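Local coordinates for bifunctional protein PutA (Bdellovibrio bacteriovorus, PDB 5UR2), which oxidises L-proline to L-glutamate in two steps, joining an FAD-dependent proline dehydrogenase to an NAD-dependent L-glutamate gamma-semialdehyde dehydrogenase in one chain, at the interface of chains A and B. Residues are numbered along the deposited sequence; one frame, centred on the assembly and turned at random. Chains: chain A/B, Bifunctional protein PutA.

The three contacts belong to one two-fold symmetric interface between copies of PutA, and each has a twin. Contacts 1 and 2, whose centres lie about 46 Å apart, share two elements: strand 965-973, supplied by chain A in contact 1 and by chain B in contact 2, and its partner strand 926-929. Each chain's strand 965-973 thus pairs with strand 926-929 of the other. Contact 3, its C-alpha centre about 29 Å from that of contact 1 and 45 Å from that of contact 2, joins the ends of helices 720-730. Reciprocal strand pairing and helix-end contact together fit the conserved core oligomer described for type A PutAs.

Contact 1: the interface of chains A and B. Residues chain A 617-618, 623, 625, 627, 969-971; chain B 925-927, 939-942, 954.
At the apolar centre of this intermolecular beta-sheet, formed between aldehyde dehydrogenase-family modules, B:Pro942 packs against two neighbouring side chains of chain A, A:Tyr627 at CB and CG and A:Cys969 SG at CD. The tyrosine ring crosses it obliquely, CD1 lying 3.8 Å from CG of the proline, while the sulfur is anti to its backbone N (chi1 -173°). CG of B:Lys954, where the chain bends, lies against CE1 and the OH end of the ring.

Around this core, strand 965-973 of chain A runs parallel to strand 926-929 of chain B. A:Cys969 N donates to B:Gly925 O, its carbonyl O receives B:Leu927 N at 2.9 Å in a nearly straight bond, and A:Thr971 N returns to B:Leu927 O. B:Lys954 NZ bonds to the carbonyls of B:Gly925 and B:Pro942, tying this strand start to the proline loop.

Further out, A:Ser625 OG donates to B:Arg940 O at 2.7 Å, nearly along the carbonyl axis, and is itself hydrogen-bonded to A:Thr971 OG1. At the rim, imidazole NE2 of B:His941 donates to carboxylate OE1 of A:Glu623 at 2.8 Å. The oxygen lies in the ring plane, although the two flat groups are turned 65° apart; B:Arg940 CB covers one imidazole face, and the carboxylate might favour a protonated histidine.

Contact 2: the interface of chains A and B. Residues chain A 55, 58, 76, 909-910, 915, 929-930; chain B 972-974, 976.
The guanidinium of B:Arg976 is sandwiched between two side chains of chain A, which fix its orientation, beside a parallel intermolecular beta bridge of aldehyde dehydrogenase-family modules; helices 47-59 and 66-76 of the PutA N-terminal region join in. On one face the A:Arg55 guanidinium stacks, 17° from parallel and offset toward the rim; the opposite face carries CG of A:Arg910. At the edge, NH1 donates to the phenol OH of A:Tyr76 at 3.1 Å, in plane, the ring nearly perpendicular. NH2 bonds to water 6 on the tyrosine side and to water 4 on the other, both in the plane.

A:Arg55 is extended from CG to NE, which brings NH2 to a lone pair of B:Thr974 O at 3.1 Å, while water 5 links NE to that same carbonyl. Stacking like charges may carry a cost, which these edge acceptors, and A:Asp58 and B:Glu972, near the stacked pair but not in contact with its charged atoms, may ease. In the second shell, A:Tyr76 OH donates to A:Arg910 O at 2.7 Å, and A:Arg910, bent at chi3 (-72°), forms a salt bridge to A:Asp58.

Along the strand, B:Asn973 N donates to A:Val929 O at 3.0 Å, and B:Asn973 ND2 donates to A:Asn930 O from somewhat above the carbonyl plane. The amide of A:Asn930 is clamped at both ends by the backbone of A:Ser909, and its ND2 also bonds water 4, which links B:Glu972 OE2 and B:Asn973 O.

Contact 3: the interface of chains A and B. Residues chain A 727-728, 731-733; chain B 724, 727-728, 731.
Helix 720-730 of each chain ends just before residue 731, and the two C-terminal turns meet near the two-fold axis with A:Ala731 and B:Ala731 turn-like, phi -73° and psi near -15°. The alanine methyls face each other, CB of A:Ala731 lying 4.0 Å from CB of B:Ala731. Each methyl also sits against the last turn of the opposing helix: A:Ala731 CB is 3.9 Å from B:Met727 O, and B:Ala731 CB is 3.8 Å from A:Met727 O.

To one side, A:Val733 and B:Leu724 cross at about a right angle. CG2 of the valine, anti to the carbonyl carbon, meets CD2 of the leucine at 4.0 Å, with leucine CD1 slightly farther away. The leucine CG is also anti to its carbonyl carbon (chi1 -60°), and both of its methyls are turned toward the valine. B:Asn728 ND2 points toward A:Ala731 O but stays 3.9 Å from it, too far for a hydrogen bond.

No polar pair bonds across this patch, so its cohesion probably rests on packed alanine methyls, a valine and a leucine, with the asparagine and backbone carbonyls alongside. The contact centre lies about 17 Å from A:Glu746, the predicted catalytic glutamate, and the site probably braces the aldehyde dehydrogenase modules against each other in the dimer.

Contact 1: the interface of chains A and B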
# COMPACT_ATOMS: atom_id res chain seq x y z
N VAL A 617 -0.18 13.46 0.92
CA VAL A 617 -0.83 13.27 -0.38
C VAL A 617 -0.94 14.61 -1.09
O VAL A 617 -0.99 15.67 -0.46
CB VAL A 617 -2.22 12.60 -0.26
CG1 VAL A 617 -2.06 11.13 0.12
CG2 VAL A 617 -3.10 13.33 0.75
N GLY A 618 -0.98 14.56 -2.42
CA GLY A 618 -1.03 15.77 -3.21
C GLY A 618 0.32 16.46 -3.32
O GLY A 618 0.90 16.54 -4.41
N GLU A 623 -0.60 23.99 1.17
CA GLU A 623 -1.66 23.16 1.72
C GLU A 623 -1.07 21.82 2.13
O GLU A 623 -0.56 21.08 1.28
CB GLU A 623 -2.80 22.98 0.72
CG GLU A 623 -3.97 22.23 1.31
CD GLU A 623 -5.17 22.11 0.38
OE1 GLU A 623 -5.23 21.10 -0.35
OE2 GLU A 623 -6.04 23.03 0.38
N SER A 625 -1.75 18.13 3.37
CA SER A 625 -2.82 17.14 3.31
C SER A 625 -2.23 15.77 3.60
O SER A 625 -1.25 15.37 2.96
CB SER A 625 -3.50 17.16 1.94
OG SER A 625 -4.78 16.62 2.04
N TYR A 627 -3.10 11.52 4.59
CA TYR A 627 -3.96 10.36 4.65
C TYR A 627 -3.56 9.53 5.86
O TYR A 627 -2.38 9.19 6.02
CB TYR A 627 -3.79 9.56 3.35
CG TYR A 627 -4.79 8.46 3.07
CD1 TYR A 627 -6.02 8.75 2.47
CD2 TYR A 627 -4.47 7.13 3.33
CE1 TYR A 627 -6.93 7.73 2.18
CE2 TYR A 627 -5.37 6.11 3.04
CZ TYR A 627 -6.60 6.42 2.46
OH TYR A 627 -7.48 5.43 2.17
N CYS A 969 -8.64 11.91 6.09
CA CYS A 969 -7.79 12.90 5.46
C CYS A 969 -7.85 14.18 6.27
O CYS A 969 -8.94 14.68 6.57
CB CYS A 969 -8.22 13.16 4.01
SG CYS A 969 -7.07 14.23 3.09
N VAL A 970 -6.68 14.73 6.59
CA VAL A 970 -6.55 16.00 7.27
C VAL A 970 -5.86 16.95 6.30
O VAL A 970 -4.74 16.69 5.86
CB VAL A 970 -5.73 15.89 8.57
CG1 VAL A 970 -5.56 17.27 9.19
CG2 VAL A 970 -6.39 14.92 9.55
N THR A 971 -6.53 18.05 5.99
CA THR A 971 -6.06 19.00 4.99
C THR A 971 -5.98 20.37 5.66
O THR A 971 -6.99 20.88 6.16
CB THR A 971 -6.99 19.03 3.78
OG1 THR A 971 -7.05 17.73 3.19
CG2 THR A 971 -6.54 20.06 2.73
N GLY B 925 -14.35 12.22 8.24
CA GLY B 925 -13.41 11.58 7.33
C GLY B 925 -12.56 12.55 6.55
O GLY B 925 -11.46 12.19 6.11
N ASN B 926 -13.05 13.76 6.33
CA ASN B 926 -12.29 14.82 5.66
C ASN B 926 -12.34 16.05 6.55
O ASN B 926 -13.40 16.68 6.68
CB ASN B 926 -12.83 15.13 4.27
CG ASN B 926 -12.37 14.13 3.24
OD1 ASN B 926 -12.96 13.06 3.06
ND2 ASN B 926 -11.28 14.47 2.56
N LEU B 927 -11.21 16.35 7.17
CA LEU B 927 -11.07 17.45 8.10
C LEU B 927 -10.30 18.58 7.43
O LEU B 927 -9.26 18.34 6.81
CB LEU B 927 -10.32 16.98 9.35
CG LEU B 927 -10.39 17.82 10.61
CD1 LEU B 927 -10.35 16.89 11.84
CD2 LEU B 927 -9.26 18.81 10.63
N ASP B 939 -6.59 12.49 -5.21
CA ASP B 939 -5.22 12.42 -4.72
C ASP B 939 -4.95 13.45 -3.63
O ASP B 939 -4.38 13.12 -2.59
CB ASP B 939 -4.22 12.55 -5.89
CG ASP B 939 -2.76 12.43 -5.45
OD1 ASP B 939 -2.38 11.37 -4.89
OD2 ASP B 939 -1.98 13.38 -5.71
N ARG B 940 -5.39 14.70 -3.82
CA ARG B 940 -5.15 15.75 -2.83
C ARG B 940 -5.99 15.54 -1.57
O ARG B 940 -5.49 15.77 -0.46
CB ARG B 940 -5.45 17.12 -3.42
CG ARG B 940 -4.67 17.46 -4.66
CD ARG B 940 -4.84 18.91 -5.04
NE ARG B 940 -4.29 19.15 -6.35
CZ ARG B 940 -4.23 20.34 -6.95
NH1 ARG B 940 -4.70 21.44 -6.34
NH2 ARG B 940 -3.71 20.43 -8.16
N HIS B 941 -7.26 15.16 -1.70
CA HIS B 941 -8.17 15.02 -0.55
C HIS B 941 -9.04 13.78 -0.72
O HIS B 941 -10.24 13.88 -1.00
CB HIS B 941 -9.04 16.27 -0.39
CG HIS B 941 -8.40 17.53 -0.85
ND1 HIS B 941 -8.68 18.10 -2.07
CD2 HIS B 941 -7.52 18.36 -0.24
CE1 HIS B 941 -7.98 19.21 -2.21
NE2 HIS B 941 -7.26 19.39 -1.11
N PRO B 942 -8.47 12.59 -0.54
CA PRO B 942 -9.27 11.37 -0.70
C PRO B 942 -10.52 11.45 0.16
O PRO B 942 -10.47 11.80 1.34
CB PRO B 942 -8.31 10.27 -0.23
CG PRO B 942 -6.95 10.83 -0.51
CD PRO B 942 -7.09 12.29 -0.12
N LYS B 954 -13.50 5.53 0.03
CA LYS B 954 -12.56 6.63 0.18
C LYS B 954 -12.00 6.92 -1.22
O LYS B 954 -10.91 6.48 -1.57
CB LYS B 954 -11.48 6.26 1.18
CG LYS B 954 -10.68 7.44 1.69
CD LYS B 954 -11.58 8.47 2.34
CE LYS B 954 -10.79 9.32 3.35
NZ LYS B 954 -11.58 10.54 3.74
O HOH W 1 -8.46 5.45 -0.60
O HOH W 2 -9.45 16.46 3.90
O HOH W 3 -0.15 11.88 -3.52

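Contact 2: the interface of chains A and B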
# COMPACT_ATOMS: atom_id res chain seq x y z
N ARG A 55 15.59 -29.26 -15.30
CA ARG A 55 14.19 -29.61 -15.07
C ARG A 55 13.64 -30.49 -16.19
O ARG A 55 12.92 -31.47 -15.92
CB ARG A 55 13.34 -28.34 -14.93
CG ARG A 55 13.58 -27.58 -13.62
CD ARG A 55 12.68 -26.38 -13.50
NE ARG A 55 12.73 -25.78 -12.16
CZ ARG A 55 12.05 -24.68 -11.82
NH1 ARG A 55 11.28 -24.09 -12.72
NH2 ARG A 55 12.12 -24.18 -10.58
N ASP A 58 14.84 -33.89 -15.66
CA ASP A 58 14.16 -34.45 -14.49
C ASP A 58 12.82 -35.09 -14.87
O ASP A 58 12.52 -36.20 -14.43
CB ASP A 58 13.96 -33.35 -13.44
CG ASP A 58 13.17 -33.82 -12.21
OD1 ASP A 58 13.53 -34.88 -11.64
OD2 ASP A 58 12.20 -33.11 -11.79
N TYR A 76 9.98 -25.69 -22.27
CA TYR A 76 11.18 -25.42 -21.49
C TYR A 76 12.20 -24.57 -22.25
O TYR A 76 12.93 -23.81 -21.61
CB TYR A 76 11.83 -26.73 -21.04
CG TYR A 76 11.24 -27.25 -19.76
CD1 TYR A 76 11.53 -26.62 -18.55
CD2 TYR A 76 10.40 -28.37 -19.74
CE1 TYR A 76 11.00 -27.09 -17.35
CE2 TYR A 76 9.87 -28.85 -18.55
CZ TYR A 76 10.18 -28.20 -17.36
OH TYR A 76 9.67 -28.64 -16.17
N SER A 909 2.78 -30.43 -11.25
CA SER A 909 3.02 -30.42 -12.69
C SER A 909 4.46 -30.02 -12.96
O SER A 909 5.04 -29.20 -12.24
CB SER A 909 2.07 -29.43 -13.40
OG SER A 909 2.36 -29.30 -14.78
N ARG A 910 5.03 -30.57 -14.03
CA ARG A 910 6.36 -30.18 -14.48
C ARG A 910 6.28 -29.67 -15.91
O ARG A 910 7.24 -29.76 -16.67
CB ARG A 910 7.35 -31.33 -14.30
CG ARG A 910 7.66 -31.56 -12.81
CD ARG A 910 8.63 -32.69 -12.52
NE ARG A 910 8.04 -34.00 -12.75
CZ ARG A 910 8.69 -35.16 -12.61
NH1 ARG A 910 9.96 -35.16 -12.23
NH2 ARG A 910 8.07 -36.31 -12.84
N ILE A 915 1.47 -25.14 -15.68
CA ILE A 915 1.57 -24.35 -14.46
C ILE A 915 1.02 -22.94 -14.70
O ILE A 915 0.26 -22.40 -13.89
CB ILE A 915 3.02 -24.33 -13.96
CG1 ILE A 915 3.40 -25.71 -13.40
CG2 ILE A 915 3.23 -23.22 -12.90
CD1 ILE A 915 4.89 -25.89 -13.10
N VAL A 929 1.86 -24.31 -6.20
CA VAL A 929 2.42 -25.11 -7.29
C VAL A 929 3.48 -26.03 -6.70
O VAL A 929 4.48 -25.56 -6.13
CB VAL A 929 3.01 -24.23 -8.40
CG1 VAL A 929 3.62 -25.11 -9.50
CG2 VAL A 929 1.96 -23.27 -8.98
N ASN A 930 3.26 -27.34 -6.84
CA ASN A 930 4.24 -28.37 -6.49
C ASN A 930 4.58 -28.41 -5.00
O ASN A 930 5.70 -28.73 -4.61
CB ASN A 930 5.51 -28.21 -7.34
CG ASN A 930 5.29 -28.69 -8.75
OD1 ASN A 930 4.49 -29.59 -8.98
ND2 ASN A 930 5.99 -28.09 -9.72
N GLU B 972 4.85 -20.96 -5.27
CA GLU B 972 5.43 -21.99 -6.11
C GLU B 972 6.72 -22.53 -5.51
O GLU B 972 7.69 -21.78 -5.30
CB GLU B 972 5.66 -21.46 -7.53
CG GLU B 972 6.38 -22.45 -8.44
CD GLU B 972 6.45 -21.98 -9.90
OE1 GLU B 972 6.10 -20.81 -10.20
OE2 GLU B 972 6.86 -22.79 -10.75
N ASN B 973 6.74 -23.83 -5.23
CA ASN B 973 7.96 -24.52 -4.85
C ASN B 973 8.88 -24.61 -6.06
O ASN B 973 8.50 -25.17 -7.09
CB ASN B 973 7.60 -25.92 -4.33
CG ASN B 973 8.83 -26.77 -4.03
OD1 ASN B 973 9.95 -26.29 -3.98
ND2 ASN B 973 8.59 -28.06 -3.77
N THR B 974 10.08 -24.05 -5.96
CA THR B 974 11.02 -24.05 -7.08
C THR B 974 12.15 -25.07 -6.92
O THR B 974 13.00 -25.19 -7.81
CB THR B 974 11.63 -22.66 -7.26
OG1 THR B 974 12.42 -22.33 -6.11
CG2 THR B 974 10.53 -21.62 -7.47
N ARG B 976 13.75 -28.62 -7.02
CA ARG B 976 13.59 -29.93 -7.67
C ARG B 976 14.94 -30.62 -7.70
O ARG B 976 15.91 -30.03 -8.18
CB ARG B 976 13.05 -29.81 -9.10
CG ARG B 976 11.65 -29.25 -9.21
CD ARG B 976 11.14 -29.24 -10.65
NE ARG B 976 10.06 -28.27 -10.81
CZ ARG B 976 9.55 -27.90 -11.98
NH1 ARG B 976 10.05 -28.43 -13.09
NH2 ARG B 976 8.57 -27.01 -12.05
O HOH W 4 7.72 -25.51 -9.75
O HOH W 5 14.27 -26.43 -9.88
O HOH W 6 7.94 -26.49 -14.99

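Contact 3: the interface of chains A and B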
# COMPACT_ATOMS: atom_id res chain seq x y z
N MET A 727 -23.79 -12.15 8.60
CA MET A 727 -23.83 -11.04 7.66
C MET A 727 -25.23 -10.47 7.50
O MET A 727 -25.39 -9.26 7.31
CB MET A 727 -23.24 -11.46 6.32
CG MET A 727 -21.72 -11.51 6.34
SD MET A 727 -21.07 -11.88 4.71
CE MET A 727 -21.73 -13.51 4.46
N ASN A 728 -26.27 -11.32 7.55
CA ASN A 728 -27.63 -10.79 7.54
C ASN A 728 -27.90 -9.97 8.79
O ASN A 728 -28.51 -8.89 8.72
CB ASN A 728 -28.66 -11.92 7.43
CG ASN A 728 -30.08 -11.47 7.79
OD1 ASN A 728 -30.48 -11.50 8.96
ND2 ASN A 728 -30.85 -11.04 6.79
N ALA A 731 -26.16 -6.46 8.83
CA ALA A 731 -26.71 -5.45 7.95
C ALA A 731 -27.84 -4.66 8.61
O ALA A 731 -28.18 -3.58 8.12
CB ALA A 731 -27.21 -6.09 6.65
N VAL A 732 -28.38 -5.15 9.72
CA VAL A 732 -29.43 -4.45 10.44
C VAL A 732 -28.84 -3.29 11.24
O VAL A 732 -27.88 -3.47 12.00
CB VAL A 732 -30.18 -5.42 11.37
CG1 VAL A 732 -31.24 -4.68 12.19
CG2 VAL A 732 -30.81 -6.54 10.54
N VAL A 733 -29.42 -2.11 11.07
CA VAL A 733 -29.05 -0.94 11.86
C VAL A 733 -29.94 -0.93 13.09
O VAL A 733 -31.14 -0.63 13.01
CB VAL A 733 -29.20 0.36 11.05
CG1 VAL A 733 -28.86 1.57 11.92
CG2 VAL A 733 -28.29 0.31 9.82
N LEU B 724 -28.90 2.21 3.25
CA LEU B 724 -29.27 1.17 4.19
C LEU B 724 -30.08 0.08 3.52
O LEU B 724 -29.88 -1.11 3.78
CB LEU B 724 -30.04 1.77 5.38
CG LEU B 724 -29.23 2.82 6.14
CD1 LEU B 724 -29.96 3.28 7.39
CD2 LEU B 724 -27.82 2.35 6.47
N MET B 727 -27.70 -2.06 1.41
CA MET B 727 -26.85 -2.93 2.20
C MET B 727 -27.65 -4.10 2.75
O MET B 727 -27.14 -5.22 2.83
CB MET B 727 -26.18 -2.15 3.33
CG MET B 727 -25.07 -1.24 2.85
SD MET B 727 -24.20 -0.46 4.22
CE MET B 727 -25.56 0.40 4.97
N ASN B 728 -28.91 -3.86 3.08
CA ASN B 728 -29.78 -4.94 3.51
C ASN B 728 -30.01 -5.95 2.39
O ASN B 728 -29.87 -7.16 2.59
CB ASN B 728 -31.10 -4.33 3.98
CG ASN B 728 -31.72 -5.14 5.05
OD1 ASN B 728 -32.57 -5.98 4.76
ND2 ASN B 728 -31.29 -4.93 6.30
N ALA B 731 -26.88 -8.25 1.40
CA ALA B 731 -26.50 -9.32 2.32
C ALA B 731 -27.23 -10.63 2.05
O ALA B 731 -26.85 -11.66 2.61
CB ALA B 731 -26.75 -8.88 3.77